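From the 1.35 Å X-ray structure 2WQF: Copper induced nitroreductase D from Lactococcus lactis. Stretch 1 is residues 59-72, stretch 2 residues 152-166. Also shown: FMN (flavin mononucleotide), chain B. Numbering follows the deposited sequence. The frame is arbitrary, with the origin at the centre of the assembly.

Stretch 1 59-72: LWDEIVAPELKAAM
Stretch 2 152-166: HYNPLIDEAVAKEWN

Two segments distant in sequence can be joined almost entirely by apolar packing, and the copper-induced nitroreductase D of Lactococcus lactis offers a compact example. Residues 59-72 are helical throughout, part of a longer helix. A wider pi-type turn spans 59-64, where Val64 N bonds Leu59 O at 2.8 Å, and the helix kinks at Pro66, whose N lacks a bond to the preceding turn. The partner begins as loop: a cis peptide precedes Pro155, a type I turn runs from Pro155 to Asp158, and a helix follows over 158-164. The two helix axes approach to 9.8 Å and run nearly antiparallel, at 154°. Register is set by Ile63 and Ala160, with CA atoms 6.5 Å apart, and by Val64 and Ile157, at 6.3 Å. The contact buries 615 Å², both sides summed, and no direct hydrogen bond crosses it.

Ile63 covers the most surface. Its CA-to-CB bond points toward the partner, and its m,t rotamer lets CG2 lie 3.6 Å from Ala160 CB and 3.9 Å from Ile157 CB, while CD1 reaches Trp165 CZ3 at 3.7 Å. A branched side chain thus meets a small methyl and a broad ring together. Leu59 (t,p) extends this buried patch, its CD1 lying 3.9 Å from Val161 CG2. Trp165 (chi1 m, chi2 -77°) presents its ring edge to Leu59, with CH2 4.2 Å from Leu59 CA.

Tyr153, the second anchor, also has its CA-to-CB bond directed toward the partner (chi1 m, chi2 -74°). Val64, in rotamer t, places CG1 over one ring face, 4.1 Å from the centroid and 12° off the normal, a CH-pi contact; its CG2 lies 4.1 Å from Ile157 CG2, where Ile157 is p,t. The Trp60 six-membered ring (chi1 m, chi2 98°) and the Tyr153 ring form an oblique pair, their planes at 84°, with Trp60 CZ3 3.7 Å from Tyr153 CE2. Leu68 (t,p) adds CD2, 3.8 Å from Tyr153 CE1.

Leu156 (m,p), the third, is exposed overall yet gains cover from the first helix: its CD2 meets Leu68 CD1 at 4.0 Å and Ala71 CB at 4.1 Å. Here polarity enters. The CA-to-CB bond of Glu67 (m,m, chi3 2°) points toward the partner, and one water donates to both Glu67 OE1, at 3.1 Å, and Leu156 O, at 2.7 Å, bridging acceptors that cannot bond each other directly.

Beside this packing, His152 ND1 donates a 2.8 Å hydrogen bond to FMN O4, so the start of the second stretch also contacts the flavin.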

ATOM      1  N   LEU A  59      19.799   0.297 -17.279  1.00 18.01           N
ATOM      2  CA  LEU A  59      19.555  -0.115 -15.900  1.00 18.65           C
ATOM      3  C   LEU A  59      19.947  -1.573 -15.721  1.00 19.75           C
ATOM      4  O   LEU A  59      20.700  -1.919 -14.808  1.00 18.48           O
ATOM      5  CB  LEU A  59      18.087   0.055 -15.513  1.00 17.30           C
ATOM      6  CG  LEU A  59      17.731  -0.534 -14.139  1.00 17.23           C
ATOM      7  CD1 LEU A  59      18.460   0.205 -13.029  1.00 18.60           C
ATOM      8  CD2 LEU A  59      16.248  -0.466 -13.916  1.00 17.23           C
ATOM      9  N   TRP A  60      19.442  -2.433 -16.584  1.00 17.30           N
ATOM     10  CA  TRP A  60      19.641  -3.869 -16.383  1.00 17.63           C
ATOM     11  C   TRP A  60      21.044  -4.350 -16.790  1.00 20.47           C
ATOM     12  O   TRP A  60      21.666  -5.155 -16.082  1.00 21.94           O
ATOM     13  CB  TRP A  60      18.498  -4.665 -17.046  1.00 19.46           C
ATOM     14  CG  TRP A  60      17.219  -4.339 -16.329  1.00 17.60           C
ATOM     15  CD1 TRP A  60      16.273  -3.430 -16.704  1.00 21.76           C
ATOM     16  CD2 TRP A  60      16.787  -4.863 -15.055  1.00 18.32           C
ATOM     17  NE1 TRP A  60      15.282  -3.373 -15.757  1.00 18.25           N
ATOM     18  CE2 TRP A  60      15.582  -4.225 -14.730  1.00 19.16           C
ATOM     19  CE3 TRP A  60      17.325  -5.793 -14.154  1.00 19.96           C
ATOM     20  CZ2 TRP A  60      14.886  -4.496 -13.557  1.00 18.29           C
ATOM     21  CZ3 TRP A  60      16.634  -6.065 -13.004  1.00 19.61           C
ATOM     22  CH2 TRP A  60      15.412  -5.425 -12.716  1.00 19.94           C
ATOM     23  N   ASP A  61      21.565  -3.842 -17.899  1.00 20.60           N
ATOM     24  CA  ASP A  61      22.836  -4.333 -18.404  1.00 24.81           C
ATOM     25  C   ASP A  61      24.021  -3.717 -17.693  1.00 25.43           C
ATOM     26  O   ASP A  61      25.020  -4.388 -17.448  1.00 28.33           O
ATOM     27  CB  ASP A  61      22.977  -4.023 -19.889  1.00 30.54           C
ATOM     28  CG  ASP A  61      22.304  -5.048 -20.773  1.00 34.27           C
ATOM     29  OD1 ASP A  61      21.984  -6.165 -20.314  1.00 40.56           O
ATOM     30  OD2 ASP A  61      22.103  -4.712 -21.947  1.00 38.50           O
ATOM     31  N   GLU A  62      23.908  -2.432 -17.362  1.00 22.82           N
ATOM     32  CA  GLU A  62      25.051  -1.665 -16.907  1.00 23.23           C
ATOM     33  C   GLU A  62      25.031  -1.400 -15.417  1.00 21.54           C
ATOM     34  O   GLU A  62      26.058  -1.040 -14.838  1.00 25.83           O
ATOM     35  CB  GLU A  62      25.126  -0.343 -17.672  1.00 28.49           C
ATOM     36  CG  GLU A  62      25.297  -0.528 -19.176  1.00 32.23           C
ATOM     37  CD  GLU A  62      25.689   0.752 -19.881  1.00 32.75           C
ATOM     38  OE1 GLU A  62      26.476   1.530 -19.298  1.00 46.55           O
ATOM     39  OE2 GLU A  62      25.221   0.976 -21.015  1.00 49.38           O
ATOM     40  N   ILE A  63      23.879  -1.599 -14.783  1.00 22.86           N
ATOM     41  CA  ILE A  63      23.784  -1.419 -13.335  1.00 20.30           C
ATOM     42  C   ILE A  63      23.408  -2.694 -12.597  1.00 20.00           C
ATOM     43  O   ILE A  63      24.178  -3.175 -11.771  1.00 22.22           O
ATOM     44  CB  ILE A  63      22.817  -0.252 -12.965  1.00 18.29           C
ATOM     45  CG1 ILE A  63      23.370   1.058 -13.517  1.00 23.45           C
ATOM     46  CG2 ILE A  63      22.601  -0.157 -11.460  1.00 19.81           C
ATOM     47  CD1 ILE A  63      22.464   2.281 -13.314  1.00 21.84           C
ATOM     48  N   VAL A  64      22.253  -3.280 -12.872  1.00 19.97           N
ATOM     49  CA  VAL A  64      21.825  -4.408 -12.048  1.00 20.30           C
ATOM     50  C   VAL A  64      22.747  -5.619 -12.212  1.00 24.24           C
ATOM     51  O   VAL A  64      23.193  -6.201 -11.229  1.00 23.92           O
ATOM     52  CB  VAL A  64      20.375  -4.809 -12.315  1.00 19.43           C
ATOM     53  CG1 VAL A  64      19.992  -5.959 -11.407  1.00 22.36           C
ATOM     54  CG2 VAL A  64      19.434  -3.635 -12.093  1.00 21.14           C
ATOM     55  N   ALA A  65      23.031  -6.001 -13.452  1.00 22.52           N
ATOM     56  CA  ALA A  65      23.865  -7.176 -13.708  1.00 26.56           C
ATOM     57  C   ALA A  65      25.254  -7.069 -13.052  1.00 30.96           C
ATOM     58  O   ALA A  65      25.657  -7.965 -12.301  1.00 27.45           O
ATOM     59  CB  ALA A  65      23.989  -7.429 -15.221  1.00 29.47           C
ATOM     60  N   PRO A  66      25.987  -5.970 -13.313  1.00 31.37           N
ATOM     61  CA  PRO A  66      27.304  -5.860 -12.668  1.00 33.71           C
ATOM     62  C   PRO A  66      27.246  -5.782 -11.136  1.00 31.11           C
ATOM     63  O   PRO A  66      28.100  -6.374 -10.482  1.00 38.70           O
ATOM     64  CB  PRO A  66      27.878  -4.564 -13.252  1.00 39.29           C
ATOM     65  CG  PRO A  66      27.109  -4.331 -14.514  1.00 38.87           C
ATOM     66  CD  PRO A  66      25.755  -4.880 -14.274  1.00 29.15           C
ATOM     67  N   GLU A  67      26.274  -5.069 -10.574  1.00 28.78           N
ATOM     68  CA  GLU A  67      26.167  -4.951  -9.118  1.00 31.14           C
ATOM     69  C   GLU A  67      25.850  -6.301  -8.481  1.00 35.40           C
ATOM     70  O   GLU A  67      26.376  -6.631  -7.411  1.00 36.79           O
ATOM     71  CB  GLU A  67      25.093  -3.928  -8.731  1.00 27.90           C
ATOM     72  CG  GLU A  67      25.451  -2.476  -9.069  1.00 30.00           C
ATOM     73  CD  GLU A  67      26.415  -1.865  -8.079  1.00 31.73           C
ATOM     74  OE1 GLU A  67      26.844  -2.581  -7.148  1.00 29.92           O
ATOM     75  OE2 GLU A  67      26.738  -0.668  -8.222  1.00 34.25           O
ATOM     76  N   LEU A  68      24.990  -7.071  -9.145  1.00 28.62           N
ATOM     77  CA  LEU A  68      24.623  -8.401  -8.684  1.00 29.82           C
ATOM     78  C   LEU A  68      25.827  -9.351  -8.767  1.00 33.00           C
ATOM     79  O   LEU A  68      26.111 -10.102  -7.826  1.00 44.69           O
ATOM     80  CB  LEU A  68      23.457  -8.928  -9.523  1.00 38.07           C
ATOM     81  CG  LEU A  68      22.501  -9.920  -8.869  1.00 53.24           C
ATOM     82  CD1 LEU A  68      22.022  -9.408  -7.540  1.00 51.24           C
ATOM     83  CD2 LEU A  68      21.313 -10.186  -9.792  1.00 54.60           C
ATOM     84  N   LYS A  69      26.558  -9.304  -9.876  1.00 39.97           N
ATOM     85  CA  LYS A  69      27.721 -10.176 -10.053  1.00 47.68           C
ATOM     86  C   LYS A  69      28.779  -9.862  -9.011  1.00 53.26           C
ATOM     87  O   LYS A  69      29.373 -10.767  -8.423  1.00 55.36           O
ATOM     88  CB  LYS A  69      28.317 -10.008 -11.456  1.00 52.97           C
ATOM     89  CG  LYS A  69      29.593 -10.817 -11.706  1.00 57.93           C
ATOM     90  CD  LYS A  69      30.037 -10.708 -13.161  1.00 66.41           C
ATOM     91  CE  LYS A  69      31.346 -11.431 -13.408  1.00 73.17           C
ATOM     92  NZ  LYS A  69      32.486 -10.714 -12.766  1.00 74.83           N
ATOM     93  N   ALA A  70      29.018  -8.575  -8.786  1.00 47.86           N
ATOM     94  CA  ALA A  70      30.035  -8.160  -7.835  1.00 49.53           C
ATOM     95  C   ALA A  70      29.615  -8.612  -6.437  1.00 51.13           C
ATOM     96  O   ALA A  70      30.439  -9.077  -5.652  1.00 57.00           O
ATOM     97  CB  ALA A  70      30.229  -6.653  -7.892  1.00 47.92           C
ATOM     98  N   ALA A  71      28.324  -8.497  -6.141  1.00 50.69           N
ATOM     99  CA  ALA A  71      27.803  -8.879  -4.834  1.00 52.80           C
ATOM    100  C   ALA A  71      27.849 -10.395  -4.625  1.00 67.34           C
ATOM    101  O   ALA A  71      27.976 -10.867  -3.495  1.00 66.77           O
ATOM    102  CB  ALA A  71      26.384  -8.364  -4.659  1.00 54.51           C
ATOM    103  N   MET A  72      27.750 -11.154  -5.713  1.00 65.22           N
ATOM    104  CA  MET A  72      27.745 -12.614  -5.632  1.00 66.67           C
ATOM    105  C   MET A  72      29.158 -13.144  -5.373  1.00 67.78           C
ATOM    106  O   MET A  72      29.347 -14.092  -4.607  1.00 69.34           O
ATOM    107  CB  MET A  72      27.181 -13.214  -6.924  1.00 66.71           C
ATOM    108  N   HIS A 152      13.154  -6.105  -6.077  1.00 14.12           N
ATOM    109  CA  HIS A 152      13.852  -5.452  -4.988  1.00 14.44           C
ATOM    110  C   HIS A 152      15.360  -5.669  -5.059  1.00 17.25           C
ATOM    111  O   HIS A 152      15.924  -6.493  -4.352  1.00 20.39           O
ATOM    112  CB  HIS A 152      13.270  -5.906  -3.651  1.00 15.16           C
ATOM    113  CG  HIS A 152      11.837  -5.516  -3.494  1.00 12.29           C
ATOM    114  ND1 HIS A 152      10.796  -6.340  -3.868  1.00 14.19           N
ATOM    115  CD2 HIS A 152      11.269  -4.352  -3.086  1.00 16.42           C
ATOM    116  CE1 HIS A 152       9.649  -5.716  -3.648  1.00 17.12           C
ATOM    117  NE2 HIS A 152       9.911  -4.497  -3.199  1.00 16.68           N
ATOM    118  N   TYR A 153      16.004  -4.905  -5.937  1.00 15.65           N
ATOM    119  CA  TYR A 153      17.467  -4.910  -6.056  1.00 17.34           C
ATOM    120  C   TYR A 153      18.079  -3.738  -5.285  1.00 17.62           C
ATOM    121  O   TYR A 153      19.280  -3.519  -5.338  1.00 20.48           O
ATOM    122  CB  TYR A 153      17.870  -4.902  -7.532  1.00 18.59           C
ATOM    123  CG  TYR A 153      17.576  -6.231  -8.181  1.00 19.68           C
ATOM    124  CD1 TYR A 153      18.366  -7.340  -7.910  1.00 31.05           C
ATOM    125  CD2 TYR A 153      16.498  -6.384  -9.032  1.00 22.59           C
ATOM    126  CE1 TYR A 153      18.097  -8.564  -8.481  1.00 26.35           C
ATOM    127  CE2 TYR A 153      16.221  -7.599  -9.618  1.00 22.77           C
ATOM    128  CZ  TYR A 153      17.017  -8.691  -9.333  1.00 23.55           C
ATOM    129  OH  TYR A 153      16.738  -9.909  -9.922  1.00 33.06           O
ATOM    130  N   ASN A 154      17.233  -2.999  -4.561  1.00 18.18           N
ATOM    131  CA  ASN A 154      17.680  -2.094  -3.507  1.00 17.86           C
ATOM    132  C   ASN A 154      18.102  -2.936  -2.294  1.00 18.63           C
ATOM    133  O   ASN A 154      17.460  -3.978  -2.026  1.00 22.72           O
ATOM    134  CB  ASN A 154      16.545  -1.135  -3.127  1.00 17.58           C
ATOM    135  CG  ASN A 154      15.246  -1.866  -2.824  1.00 16.10           C
ATOM    136  OD1 ASN A 154      14.626  -2.427  -3.720  1.00 16.84           O
ATOM    137  ND2 ASN A 154      14.872  -1.931  -1.558  1.00 16.25           N
ATOM    138  N   PRO A 155      19.153  -2.507  -1.553  1.00 18.59           N
ATOM    139  CA  PRO A 155      19.924  -1.271  -1.748  1.00 19.60           C
ATOM    140  C   PRO A 155      21.120  -1.415  -2.682  1.00 18.75           C
ATOM    141  O   PRO A 155      21.867  -0.469  -2.814  1.00 21.08           O
ATOM    142  CB  PRO A 155      20.465  -0.966  -0.343  1.00 27.01           C
ATOM    143  CG  PRO A 155      20.182  -2.153   0.499  1.00 43.09           C
ATOM    144  CD  PRO A 155      19.612  -3.234  -0.353  1.00 24.61           C
ATOM    145  N   LEU A 156      21.287  -2.570  -3.315  1.00 18.12           N
ATOM    146  CA  LEU A 156      22.484  -2.862  -4.103  1.00 23.05           C
ATOM    147  C   LEU A 156      22.719  -1.842  -5.210  1.00 19.32           C
ATOM    148  O   LEU A 156      23.857  -1.425  -5.451  1.00 21.26           O
ATOM    149  CB  LEU A 156      22.376  -4.268  -4.701  1.00 26.04           C
ATOM    150  CG  LEU A 156      22.857  -5.442  -3.848  1.00 52.19           C
ATOM    151  CD1 LEU A 156      22.211  -5.440  -2.465  1.00 60.82           C
ATOM    152  CD2 LEU A 156      22.575  -6.748  -4.584  1.00 61.66           C
ATOM    153  N   ILE A 157      21.641  -1.440  -5.887  1.00 18.09           N
ATOM    154  CA  ILE A 157      21.747  -0.576  -7.066  1.00 18.13           C
ATOM    155  C   ILE A 157      21.534   0.896  -6.776  1.00 18.47           C
ATOM    156  O   ILE A 157      21.621   1.713  -7.686  1.00 18.77           O
ATOM    157  CB  ILE A 157      20.757  -0.999  -8.164  1.00 18.04           C
ATOM    158  CG1 ILE A 157      19.314  -0.802  -7.701  1.00 18.21           C
ATOM    159  CG2 ILE A 157      20.997  -2.467  -8.541  1.00 20.48           C
ATOM    160  CD1 ILE A 157      18.310  -1.057  -8.804  1.00 19.19           C
ATOM    161  N   ASP A 158      21.280   1.238  -5.515  1.00 21.25           N
ATOM    162  CA  ASP A 158      20.861   2.598  -5.156  1.00 20.24           C
ATOM    163  C   ASP A 158      21.841   3.686  -5.617  1.00 18.03           C
ATOM    164  O   ASP A 158      21.429   4.686  -6.208  1.00 19.16           O
ATOM    165  CB  ASP A 158      20.709   2.737  -3.633  1.00 19.42           C
ATOM    166  CG  ASP A 158      19.565   1.939  -3.069  1.00 19.84           C
ATOM    167  OD1 ASP A 158      19.083   1.004  -3.730  1.00 20.44           O
ATOM    168  OD2 ASP A 158      19.147   2.267  -1.935  1.00 23.10           O
ATOM    169  N   GLU A 159      23.117   3.515  -5.277  1.00 19.31           N
ATOM    170  CA  GLU A 159      24.157   4.492  -5.615  1.00 22.91           C
ATOM    171  C   GLU A 159      24.272   4.709  -7.123  1.00 21.12           C
ATOM    172  O   GLU A 159      24.360   5.843  -7.590  1.00 20.87           O
ATOM    173  CB  GLU A 159      25.525   4.041  -5.065  1.00 29.65           C
ATOM    174  N   ALA A 160      24.291   3.616  -7.887  1.00 22.53           N
ATOM    175  CA  ALA A 160      24.530   3.695  -9.324  1.00 22.31           C
ATOM    176  C   ALA A 160      23.344   4.353 -10.021  1.00 20.95           C
ATOM    177  O   ALA A 160      23.496   5.103 -10.988  1.00 21.87           O
ATOM    178  CB  ALA A 160      24.783   2.298  -9.891  1.00 25.86           C
ATOM    179  N   VAL A 161      22.147   4.063  -9.521  1.00 20.29           N
ATOM    180  CA  VAL A 161      20.947   4.651 -10.084  1.00 18.91           C
ATOM    181  C   VAL A 161      20.937   6.153  -9.803  1.00 17.23           C
ATOM    182  O   VAL A 161      20.655   6.952 -10.698  1.00 19.13           O
ATOM    183  CB  VAL A 161      19.660   3.972  -9.528  1.00 20.76           C
ATOM    184  CG1 VAL A 161      18.414   4.814  -9.826  1.00 21.85           C
ATOM    185  CG2 VAL A 161      19.533   2.545 -10.091  1.00 18.48           C
ATOM    186  N   ALA A 162      21.252   6.539  -8.569  1.00 17.99           N
ATOM    187  CA  ALA A 162      21.234   7.970  -8.199  1.00 19.39           C
ATOM    188  C   ALA A 162      22.247   8.769  -9.010  1.00 21.05           C
ATOM    189  O   ALA A 162      21.992   9.907  -9.382  1.00 22.69           O
ATOM    190  CB  ALA A 162      21.509   8.162  -6.717  1.00 20.47           C
ATOM    191  N   LYS A 163      23.400   8.170  -9.274  1.00 22.08           N
ATOM    192  CA  LYS A 163      24.442   8.838 -10.047  1.00 23.99           C
ATOM    193  C   LYS A 163      24.063   8.956 -11.520  1.00 26.16           C
ATOM    194  O   LYS A 163      24.167  10.028 -12.119  1.00 29.17           O
ATOM    195  CB  LYS A 163      25.746   8.055  -9.923  1.00 30.62           C
ATOM    196  CG  LYS A 163      26.863   8.591 -10.801  1.00 38.24           C
ATOM    197  CD  LYS A 163      28.154   7.829 -10.574  1.00 52.96           C
ATOM    198  CE  LYS A 163      29.262   8.313 -11.498  1.00 59.96           C
ATOM    199  NZ  LYS A 163      30.509   7.517 -11.326  1.00 61.98           N
ATOM    200  N   GLU A 164      23.620   7.850 -12.108  1.00 22.08           N
ATOM    201  CA  GLU A 164      23.303   7.838 -13.527  1.00 22.75           C
ATOM    202  C   GLU A 164      22.189   8.838 -13.885  1.00 24.56           C
ATOM    203  O   GLU A 164      22.237   9.496 -14.924  1.00 23.51           O
ATOM    204  CB  GLU A 164      22.900   6.430 -13.945  1.00 21.38           C
ATOM    205  CG  GLU A 164      22.496   6.332 -15.386  1.00 25.96           C
ATOM    206  CD  GLU A 164      23.616   6.715 -16.329  1.00 36.39           C
ATOM    207  OE1 GLU A 164      24.804   6.481 -15.993  1.00 33.35           O
ATOM    208  OE2 GLU A 164      23.302   7.250 -17.411  1.00 36.12           O
ATOM    209  N   TRP A 165      21.174   8.946 -13.028  1.00 20.91           N
ATOM    210  CA  TRP A 165      20.023   9.810 -13.318  1.00 21.33           C
ATOM    211  C   TRP A 165      19.957  11.032 -12.409  1.00 20.24           C
ATOM    212  O   TRP A 165      18.941  11.720 -12.372  1.00 21.72           O
ATOM    213  CB  TRP A 165      18.712   8.991 -13.301  1.00 18.12           C
ATOM    214  CG  TRP A 165      18.660   8.077 -14.510  1.00 19.35           C
ATOM    215  CD1 TRP A 165      18.366   8.449 -15.782  1.00 20.54           C
ATOM    216  CD2 TRP A 165      18.979   6.671 -14.572  1.00 21.55           C
ATOM    217  NE1 TRP A 165      18.482   7.387 -16.635  1.00 21.08           N
ATOM    218  CE2 TRP A 165      18.852   6.278 -15.921  1.00 20.62           C
ATOM    219  CE3 TRP A 165      19.343   5.713 -13.625  1.00 22.60           C
ATOM    220  CZ2 TRP A 165      19.081   4.973 -16.349  1.00 19.24           C
ATOM    221  CZ3 TRP A 165      19.572   4.406 -14.055  1.00 21.37           C
ATOM    222  CH2 TRP A 165      19.437   4.053 -15.408  1.00 18.61           C
ATOM    223  N   ASN A 166      21.063  11.326 -11.726  1.00 22.65           N
ATOM    224  CA  ASN A 166      21.197  12.581 -10.988  1.00 27.71           C
ATOM    225  C   ASN A 166      20.076  12.795  -9.994  1.00 21.64           C
ATOM    226  O   ASN A 166      19.454  13.858  -9.960  1.00 25.18           O
ATOM    227  CB  ASN A 166      21.231  13.756 -11.961  1.00 27.85           C
ATOM    228  CG  ASN A 166      22.404  13.685 -12.897  1.00 48.13           C
ATOM    229  OD1 ASN A 166      22.245  13.603 -14.116  1.00 57.17           O
ATOM    230  ND2 ASN A 166      23.604  13.695 -12.328  1.00 51.33           N
TER
HETATM  231  N1  FMN B1203       7.853 -10.553  -6.687  1.00 13.77           N
HETATM  232  C2  FMN B1203       9.205 -10.747  -7.229  1.00 17.10           C
HETATM  233  O2  FMN B1203       9.367 -11.408  -8.229  1.00 18.85           O
HETATM  234  N3  FMN B1203      10.316 -10.206  -6.503  1.00 18.19           N
HETATM  235  C4  FMN B1203      10.169  -9.476  -5.338  1.00 19.62           C
HETATM  236  O4  FMN B1203      11.132  -8.969  -4.833  1.00 18.98           O
HETATM  237  C4A FMN B1203       8.822  -9.302  -4.785  1.00 16.84           C
HETATM  238  N5  FMN B1203       8.584  -8.677  -3.682  1.00 16.15           N
HETATM  239  C5A FMN B1203       7.185  -8.220  -3.401  1.00 13.93           C
HETATM  240  C6  FMN B1203       6.968  -7.189  -2.334  1.00 13.37           C
HETATM  241  C7  FMN B1203       5.764  -6.692  -2.081  1.00 14.41           C
HETATM  242  C7M FMN B1203       5.602  -5.679  -0.970  1.00 14.68           C
HETATM  243  C8  FMN B1203       4.595  -7.169  -2.917  1.00 14.99           C
HETATM  244  C8M FMN B1203       3.221  -6.562  -2.696  1.00 15.32           C
HETATM  245  C9  FMN B1203       4.761  -8.109  -3.855  1.00 13.75           C
HETATM  246  C9A FMN B1203       6.132  -8.671  -4.132  1.00 13.88           C
HETATM  247  N10 FMN B1203       6.369  -9.687  -5.109  1.00 13.21           N
HETATM  248  C10 FMN B1203       7.677  -9.884  -5.554  1.00 14.49           C
HETATM  249  C1' FMN B1203       5.276 -10.268  -5.876  1.00 13.57           C
HETATM  250  C2' FMN B1203       4.440 -11.203  -5.005  1.00 12.46           C
HETATM  251  O2' FMN B1203       5.151 -12.396  -4.800  1.00 14.25           O
HETATM  252  C3' FMN B1203       3.102 -11.424  -5.714  1.00 11.90           C
HETATM  253  O3' FMN B1203       2.452 -10.169  -5.682  1.00 12.10           O
HETATM  254  C4' FMN B1203       2.246 -12.459  -4.963  1.00 12.07           C
HETATM  255  O4' FMN B1203       2.825 -13.750  -5.083  1.00 13.81           O
HETATM  256  C5' FMN B1203       0.807 -12.498  -5.472  1.00 13.34           C
HETATM  257  O5' FMN B1203       0.824 -12.788  -6.863  1.00 12.30           O
HETATM  258  P   FMN B1203       0.170 -11.732  -7.921  1.00 11.68           P
HETATM  259  O1P FMN B1203      -1.214 -11.424  -7.513  1.00 13.53           O
HETATM  260  O2P FMN B1203       1.066 -10.435  -7.923  1.00 11.64           O
HETATM  261  O3P FMN B1203       0.238 -12.469  -9.328  1.00 14.69           O
HETATM  262  O   HOH W   1      26.158  -1.885  -4.205  1.00 33.26           O